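Local coordinates for GH62 arabinofuranosidase (Podospora anserina, PDB 4N4B), which probably hydrolyses terminal non-reducing alpha-L-arabinofuranosyl groups, notably those decorating xylan, and carries a calcium ion, at residues D49-H59 / H285-V294; V220-L229 / E296-N304. All coordinates share one frame; numbering follows the deposited sequence. Where two conformers were deposited one is given.

Contact 1. Residues D49-H59 / H285-V294; sequences DPTIILINGTH and HGEIIRDGTV. With CA (calcium ion), chain B; TRS (2-amino-2-hydroxymethyl-propane-1,3-diol), chain D.
Asp49 lays its CB over one face of the His285 imidazole, 3.6 Å from the ring centroid and almost directly above it, a CH-pi contact. At the ring edge, His285 ND1 donates to O2 of Tris, probably from the crystallisation liquor, at 2.8 Å, while NE2 binds the calcium ion at 2.2 Å. A histidine suits the place because NE2 can ligate the metal while the flat ring packs under Asp49 CB. The Arg290 guanidinium has Ile53 CG2 3.4 Å above one face, with Thr51 OG1, also hydrogen-bonded to Val107 N, and Glu287 OE1 at its edge. These groups lie where the innermost strands of two adjacent blades of a five-bladed beta-propeller run almost parallel, 18° apart, close to the central calcium.

Arg290 NH2 meets Glu287 OE1 at 3.0 Å in a nearly straight salt bridge (171°), on the syn side, though tilted out of the carboxylate plane; NH2 also bonds Val107 O of strand 103-110. The chi3 bend of Arg290 (-71°) turns its guanidinium back toward the glutamate. Glu287 OE1 accepts a weak bond from Ile52 N, and OE2 accepts a hydrogen bond from a calcium-bound water. With an alanine here, Arg290 would probably lose its charge partner and that water an acceptor. Two other calcium-bound waters donate to the carbonyls of Asp49, Pro50 and Gly286.

Farther out the contact becomes apolar. Branched Ile52 and Ile289 fill the space between blades, CD1 against CG1, and Val294 CG1 packs on Ile53 CB. Beside them, Leu54 N donates to Arg290 O at 2.9 Å.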
# COMPACT_ATOMS: atom_id res chain seq x y z
N ASP A 49 2.73 4.43 -4.88
CA ASP A 49 2.49 3.29 -3.99
C ASP A 49 2.98 3.52 -2.53
O ASP A 49 3.71 2.68 -1.97
CB ASP A 49 3.24 2.05 -4.51
CG ASP A 49 3.13 1.79 -6.02
OD1 ASP A 49 2.03 2.04 -6.53
OD2 ASP A 49 4.15 1.34 -6.60
N PRO A 50 2.59 4.64 -1.95
CA PRO A 50 3.20 4.97 -0.61
C PRO A 50 2.77 4.08 0.53
O PRO A 50 1.66 3.55 0.57
CB PRO A 50 2.73 6.37 -0.38
CG PRO A 50 1.42 6.46 -1.12
CD PRO A 50 1.71 5.73 -2.40
N THR A 51 3.70 3.95 1.46
CA THR A 51 3.40 3.49 2.86
C THR A 51 3.74 4.66 3.72
O THR A 51 4.73 5.36 3.55
CB THR A 51 4.23 2.24 3.16
OG1 THR A 51 3.90 1.77 4.50
CG2 THR A 51 5.68 2.39 3.13
N ILE A 52 2.88 4.89 4.74
CA ILE A 52 3.04 6.11 5.59
C ILE A 52 2.61 5.83 7.01
O ILE A 52 1.53 5.33 7.29
CB ILE A 52 2.22 7.27 4.96
CG1 ILE A 52 2.35 8.49 5.83
CG2 ILE A 52 0.79 6.88 4.67
CD1 ILE A 52 1.89 9.76 5.16
N ILE A 53 3.45 6.33 7.89
CA ILE A 53 3.21 6.32 9.36
C ILE A 53 3.54 7.68 9.88
O ILE A 53 4.18 8.48 9.30
CB ILE A 53 3.95 5.17 10.09
CG1 ILE A 53 5.40 5.41 10.03
CG2 ILE A 53 3.56 3.82 9.58
CD1 ILE A 53 6.22 4.44 10.88
N LEU A 54 2.94 7.93 11.07
CA LEU A 54 3.02 9.21 11.78
C LEU A 54 3.47 8.91 13.20
O LEU A 54 2.88 8.13 13.88
CB LEU A 54 1.68 9.92 11.76
CG LEU A 54 1.58 11.27 12.48
CD1 LEU A 54 2.56 12.24 11.96
CD2 LEU A 54 0.17 11.82 12.36
N ILE A 55 4.58 9.51 13.57
CA ILE A 55 5.18 9.30 14.95
C ILE A 55 5.35 10.73 15.53
O ILE A 55 6.18 11.50 15.11
CB ILE A 55 6.50 8.62 14.88
CG1 ILE A 55 6.40 7.26 14.13
CG2 ILE A 55 7.07 8.43 16.30
CD1 ILE A 55 7.72 6.58 13.90
N ASN A 56 4.50 11.01 16.49
CA ASN A 56 4.56 12.28 17.24
C ASN A 56 4.73 13.52 16.34
O ASN A 56 5.66 14.34 16.54
CB ASN A 56 5.63 12.14 18.33
CG ASN A 56 5.21 11.13 19.40
OD1 ASN A 56 4.02 10.96 19.66
ND2 ASN A 56 6.14 10.38 19.89
N GLY A 57 3.91 13.61 15.32
CA GLY A 57 3.94 14.77 14.44
C GLY A 57 4.82 14.65 13.20
O GLY A 57 4.68 15.48 12.28
N THR A 58 5.65 13.62 13.15
CA THR A 58 6.55 13.43 12.04
C THR A 58 5.96 12.20 11.19
O THR A 58 5.87 11.10 11.61
CB THR A 58 7.98 13.10 12.40
OG1 THR A 58 8.50 14.27 13.10
CG2 THR A 58 8.85 12.87 11.22
N HIS A 59 5.73 12.54 9.89
CA HIS A 59 5.37 11.49 8.91
C HIS A 59 6.61 10.91 8.30
O HIS A 59 7.56 11.58 7.98
CB HIS A 59 4.58 12.12 7.74
CG HIS A 59 3.26 12.70 8.13
ND1 HIS A 59 3.14 14.02 8.53
CD2 HIS A 59 1.95 12.19 8.21
CE1 HIS A 59 1.87 14.30 8.80
NE2 HIS A 59 1.13 13.23 8.62
N HIS A 285 -3.22 3.29 -5.75
CA HIS A 285 -2.37 2.69 -4.73
C HIS A 285 -1.94 3.68 -3.64
O HIS A 285 -1.17 4.53 -3.85
CB HIS A 285 -1.10 2.08 -5.39
CG HIS A 285 -0.40 1.06 -4.55
ND1 HIS A 285 0.22 -0.05 -5.07
CD2 HIS A 285 -0.15 1.03 -3.23
CE1 HIS A 285 0.76 -0.74 -4.09
NE2 HIS A 285 0.53 -0.12 -2.96
N GLY A 286 -2.42 3.42 -2.43
CA GLY A 286 -2.11 4.25 -1.29
C GLY A 286 -2.15 3.50 0.03
O GLY A 286 -2.18 2.33 0.08
N GLU A 287 -2.20 4.26 1.11
CA GLU A 287 -2.20 3.71 2.47
C GLU A 287 -2.83 4.70 3.42
O GLU A 287 -2.64 5.89 3.28
CB GLU A 287 -0.81 3.34 2.97
CG GLU A 287 -0.47 1.84 3.02
CD GLU A 287 0.82 1.49 3.74
OE1 GLU A 287 1.06 2.14 4.83
OE2 GLU A 287 1.60 0.67 3.22
N ILE A 288 -3.54 4.16 4.45
CA ILE A 288 -4.03 4.99 5.56
C ILE A 288 -2.87 5.43 6.46
O ILE A 288 -1.99 4.60 6.80
CB ILE A 288 -5.11 4.20 6.32
CG1 ILE A 288 -6.33 3.91 5.45
CG2 ILE A 288 -5.49 4.94 7.65
CD1 ILE A 288 -7.48 3.13 6.12
N ILE A 289 -2.90 6.67 6.88
CA ILE A 289 -1.87 7.11 7.78
C ILE A 289 -2.04 6.41 9.13
O ILE A 289 -2.99 6.55 9.77
CB ILE A 289 -1.91 8.63 7.96
CG1 ILE A 289 -1.71 9.37 6.64
CG2 ILE A 289 -0.79 9.02 8.90
CD1 ILE A 289 -1.67 10.87 6.79
N ARG A 290 -1.06 5.64 9.50
CA ARG A 290 -1.08 4.97 10.78
C ARG A 290 -0.32 5.80 11.80
O ARG A 290 0.78 6.14 11.66
CB ARG A 290 -0.47 3.55 10.67
CG ARG A 290 -1.41 2.54 10.05
CD ARG A 290 -0.64 1.29 9.65
NE ARG A 290 0.27 1.42 8.50
CZ ARG A 290 1.52 1.06 8.49
NH1 ARG A 290 2.14 0.59 9.54
NH2 ARG A 290 2.22 1.22 7.39
N ASP A 291 -1.03 6.10 12.85
CA ASP A 291 -0.45 6.79 13.98
C ASP A 291 -0.55 5.87 15.21
O ASP A 291 -0.73 4.70 15.10
CB ASP A 291 -1.04 8.16 14.14
CG ASP A 291 -2.57 8.16 14.29
OD1 ASP A 291 -3.12 7.15 14.69
OD2 ASP A 291 -3.20 9.15 13.90
N GLY A 292 -0.28 6.40 16.36
CA GLY A 292 -0.29 5.56 17.51
C GLY A 292 0.68 4.44 17.46
O GLY A 292 1.84 4.59 17.20
N THR A 293 0.16 3.29 17.80
CA THR A 293 1.18 2.10 17.37
C THR A 293 1.27 1.85 15.81
O THR A 293 0.42 2.24 15.01
CB THR A 293 0.67 0.87 18.13
OG1 THR A 293 0.96 1.00 19.53
CG2 THR A 293 1.32 -0.37 17.60
N VAL A 294 2.51 1.73 15.50
CA VAL A 294 2.88 1.59 14.13
C VAL A 294 3.50 0.21 13.96
O VAL A 294 4.34 0.04 13.23
CB VAL A 294 3.74 2.74 13.67
CG1 VAL A 294 2.92 4.03 13.57
CG2 VAL A 294 4.92 2.95 14.57
CA CA B . 1.04 -0.71 -0.89
C TRS D . 2.43 -1.48 -8.90
C1 TRS D . 3.80 -0.88 -9.17
C2 TRS D . 1.75 -1.05 -7.57
C3 TRS D . 2.47 -3.03 -9.01
N TRS D . 1.39 -1.04 -9.94
O1 TRS D . 3.75 0.63 -9.14
O2 TRS D . 0.36 -1.45 -7.47
O3 TRS D . 3.33 -3.43 -7.94
O HOH W 1 3.06 0.10 -1.28
O HOH W 2 0.48 1.30 -0.23
O HOH W 3 3.22 6.71 16.25
O HOH W 4 1.71 -1.06 1.11
O HOH W 5 -0.97 -1.16 -0.57
O HOH W 6 1.53 -2.52 -1.54

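Contact 2. Residues V220-L229 / E296-N304; sequences VYSLPDGKYL and EKLLIDPCN
Ser222 OG donates to Lys297 O at 2.8 Å, approaching from above the carbonyl plane. Its chi1 of 65° sets the hydroxyl between the backbone N and the carbonyl carbon, close to the incoming loop, and so small a side chain lets that loop come near. In the five-bladed propeller, strand 216-222, whose end opens the segment 220-229, is the innermost of its blade; 296-304 is the linker between two strands of the next blade, joined to it by a single beta bridge, Ser222 with Leu299.

The backbone of Ser222 is used on both sides of that bridge: its N donates to Leu298 O at 3.0 Å, and its O accepts from Ile300 N at 3.1 Å, nearly in line with the carbonyl bond.

Ile300 is central to the apolar filling, and its beta branch lets it serve two directions. CG2 lies over a face of the Tyr221 ring, 3.8 Å from the centroid, whereas Leu298 O sits at the ring's edge. The other branch brings CD1 against the CD2 methyls of both Leu223 and Leu229.

Nearer the surface, Pro224 suits the type I turn Leu223 to Gly226, where its fixed phi fits the position after Leu223. Its ring meets that of Pro302 tip to tip, CD to CD at 3.5 Å, tighter than usual carbon contact. Cys303, next along, is bonded by a disulfide to Cys337. Its backbone N donates to Asp301 OD1 at 2.8 Å, closing an Asx turn.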
# COMPACT_ATOMS: atom_id res chain seq x y z
N VAL A 220 -4.67 -4.42 4.36
CA VAL A 220 -5.45 -5.15 5.43
C VAL A 220 -5.11 -4.49 6.76
O VAL A 220 -3.94 -4.52 7.14
CB VAL A 220 -5.18 -6.65 5.40
CG1 VAL A 220 -6.15 -7.30 6.37
CG2 VAL A 220 -5.33 -7.17 3.94
N TYR A 221 -6.12 -3.94 7.40
CA TYR A 221 -5.94 -3.24 8.66
C TYR A 221 -6.77 -3.87 9.78
O TYR A 221 -7.82 -4.42 9.51
CB TYR A 221 -6.37 -1.80 8.51
CG TYR A 221 -5.57 -0.96 7.55
CD1 TYR A 221 -4.30 -0.66 7.87
CD2 TYR A 221 -6.11 -0.54 6.35
CE1 TYR A 221 -3.48 0.08 7.05
CE2 TYR A 221 -5.30 0.26 5.48
CZ TYR A 221 -4.02 0.56 5.86
OH TYR A 221 -3.21 1.34 5.04
N SER A 222 -6.28 -3.70 10.98
CA SER A 222 -7.10 -4.00 12.15
C SER A 222 -7.76 -2.74 12.65
O SER A 222 -7.34 -1.61 12.47
CB SER A 222 -6.26 -4.62 13.25
OG SER A 222 -5.28 -3.79 13.78
N LEU A 223 -8.96 -2.98 13.29
CA LEU A 223 -9.83 -1.93 13.80
C LEU A 223 -9.89 -2.02 15.32
O LEU A 223 -9.73 -3.12 15.87
CB LEU A 223 -11.18 -2.04 13.20
CG LEU A 223 -11.29 -1.97 11.61
CD1 LEU A 223 -12.66 -2.40 11.15
CD2 LEU A 223 -11.02 -0.54 11.25
N PRO A 224 -10.11 -0.93 15.99
CA PRO A 224 -10.19 -0.98 17.50
C PRO A 224 -11.30 -1.92 17.97
O PRO A 224 -11.08 -2.45 19.12
CB PRO A 224 -10.51 0.48 17.88
CG PRO A 224 -10.11 1.31 16.63
CD PRO A 224 -10.26 0.43 15.48
N ASP A 225 -12.37 -2.19 17.27
CA ASP A 225 -13.33 -3.17 17.72
C ASP A 225 -12.99 -4.60 17.50
O ASP A 225 -13.76 -5.51 17.81
CB ASP A 225 -14.72 -2.85 17.15
CG ASP A 225 -14.79 -3.13 15.62
OD1 ASP A 225 -13.82 -3.50 14.98
OD2 ASP A 225 -15.90 -3.14 15.11
N GLY A 226 -11.79 -4.94 16.97
CA GLY A 226 -11.26 -6.27 16.75
C GLY A 226 -11.62 -6.88 15.37
O GLY A 226 -11.32 -8.06 15.13
N LYS A 227 -12.30 -6.10 14.56
CA LYS A 227 -12.52 -6.55 13.18
C LYS A 227 -11.37 -6.01 12.26
O LYS A 227 -10.46 -5.35 12.72
CB LYS A 227 -13.82 -6.03 12.79
CG LYS A 227 -14.99 -6.79 13.53
CD LYS A 227 -16.30 -6.16 13.16
CE LYS A 227 -17.41 -6.55 14.18
NZ LYS A 227 -17.41 -7.99 14.62
N TYR A 228 -11.50 -6.39 11.00
CA TYR A 228 -10.45 -6.14 9.98
C TYR A 228 -11.13 -5.47 8.82
O TYR A 228 -12.27 -5.72 8.43
CB TYR A 228 -9.79 -7.40 9.59
CG TYR A 228 -9.04 -7.99 10.77
CD1 TYR A 228 -7.79 -7.58 11.18
CD2 TYR A 228 -9.71 -8.93 11.57
CE1 TYR A 228 -7.18 -8.13 12.33
CE2 TYR A 228 -9.13 -9.43 12.68
CZ TYR A 228 -7.90 -9.05 13.04
OH TYR A 228 -7.21 -9.57 14.16
N LEU A 229 -10.33 -4.64 8.12
CA LEU A 229 -10.74 -3.85 6.89
C LEU A 229 -9.80 -4.27 5.74
O LEU A 229 -8.58 -4.15 5.93
CB LEU A 229 -10.63 -2.36 7.17
CG LEU A 229 -10.90 -1.39 6.02
CD1 LEU A 229 -12.32 -1.55 5.53
CD2 LEU A 229 -10.48 0.04 6.40
N GLU A 296 3.13 -4.33 13.94
CA GLU A 296 2.67 -5.38 13.07
C GLU A 296 1.19 -5.69 13.10
O GLU A 296 0.78 -6.47 12.30
CB GLU A 296 3.50 -6.67 13.27
CG GLU A 296 3.23 -7.45 14.56
CD GLU A 296 3.85 -6.91 15.83
OE1 GLU A 296 4.57 -5.96 15.82
OE2 GLU A 296 3.61 -7.57 16.83
N LYS A 297 0.44 -5.14 14.05
CA LYS A 297 -0.97 -5.35 14.01
C LYS A 297 -1.75 -4.45 13.04
O LYS A 297 -2.89 -4.69 12.75
CB LYS A 297 -1.60 -5.12 15.42
CG LYS A 297 -1.05 -6.12 16.49
CD LYS A 297 -1.95 -6.23 17.70
CE LYS A 297 -1.58 -7.55 18.43
NZ LYS A 297 -0.24 -7.33 18.95
N LEU A 298 -1.02 -3.45 12.47
CA LEU A 298 -1.59 -2.58 11.36
C LEU A 298 -2.94 -2.00 11.79
O LEU A 298 -3.93 -1.91 11.09
CB LEU A 298 -1.73 -3.37 10.02
CG LEU A 298 -0.49 -3.46 9.17
CD1 LEU A 298 -0.13 -2.10 8.64
CD2 LEU A 298 0.74 -4.11 9.79
N LEU A 299 -2.97 -1.48 13.03
CA LEU A 299 -4.12 -0.84 13.55
C LEU A 299 -4.33 0.57 12.95
O LEU A 299 -3.38 1.37 12.86
CB LEU A 299 -3.98 -0.69 15.11
CG LEU A 299 -5.20 -0.06 15.85
CD1 LEU A 299 -6.44 -0.82 15.75
CD2 LEU A 299 -4.87 0.20 17.37
N ILE A 300 -5.57 0.91 12.65
CA ILE A 300 -5.98 2.29 12.22
C ILE A 300 -6.96 2.90 13.21
O ILE A 300 -7.60 2.17 14.01
CB ILE A 300 -6.52 2.30 10.81
CG1 ILE A 300 -7.81 1.47 10.71
CG2 ILE A 300 -5.38 1.86 9.87
CD1 ILE A 300 -8.55 1.67 9.41
N ASP A 301 -7.13 4.22 13.12
CA ASP A 301 -8.16 4.93 13.86
C ASP A 301 -9.29 5.32 12.91
O ASP A 301 -9.15 6.26 12.12
CB ASP A 301 -7.58 6.17 14.54
CG ASP A 301 -8.64 7.02 15.20
OD1 ASP A 301 -9.81 6.58 15.26
OD2 ASP A 301 -8.31 8.13 15.68
N PRO A 302 -10.40 4.60 12.98
CA PRO A 302 -11.50 4.78 12.09
C PRO A 302 -12.14 6.15 12.29
O PRO A 302 -12.86 6.60 11.38
CB PRO A 302 -12.50 3.64 12.44
CG PRO A 302 -12.18 3.31 13.84
CD PRO A 302 -10.71 3.56 14.04
N CYS A 303 -11.82 6.87 13.34
CA CYS A 303 -12.42 8.22 13.55
C CYS A 303 -11.67 9.35 12.84
O CYS A 303 -12.17 10.48 12.78
CB CYS A 303 -12.54 8.50 15.05
SG CYS A 303 -13.33 7.08 15.98
N ASN A 304 -10.47 9.03 12.31
CA ASN A 304 -9.62 10.03 11.76
C ASN A 304 -8.80 9.46 10.59
O ASN A 304 -7.56 9.56 10.62
CB ASN A 304 -8.69 10.57 12.85
CG ASN A 304 -9.45 11.30 13.94
OD1 ASN A 304 -9.86 12.45 13.75
ND2 ASN A 304 -9.60 10.64 15.08

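In the fold
Both contacts join neighbouring blades, and they share the blade that holds strand 286-288. Contact 1 ties it to the blade of strand 46-55, contact 2 to that of strand 216-222, so the shared blade is gripped from two sides. Both are largely buried. Contact 1 is the deeper, about 11 Å between its centre and that of the chain, and its inner end is charged and hydrated around the calcium. The centre of contact 2 is about 15 Å from that of the chain; it relies on backbone bonds, one serine hydroxyl and aliphatic packing, running out to the exposed Pro224. The two meet directly: Tyr221 OH probably accepts from Ile288 N at 2.9 Å.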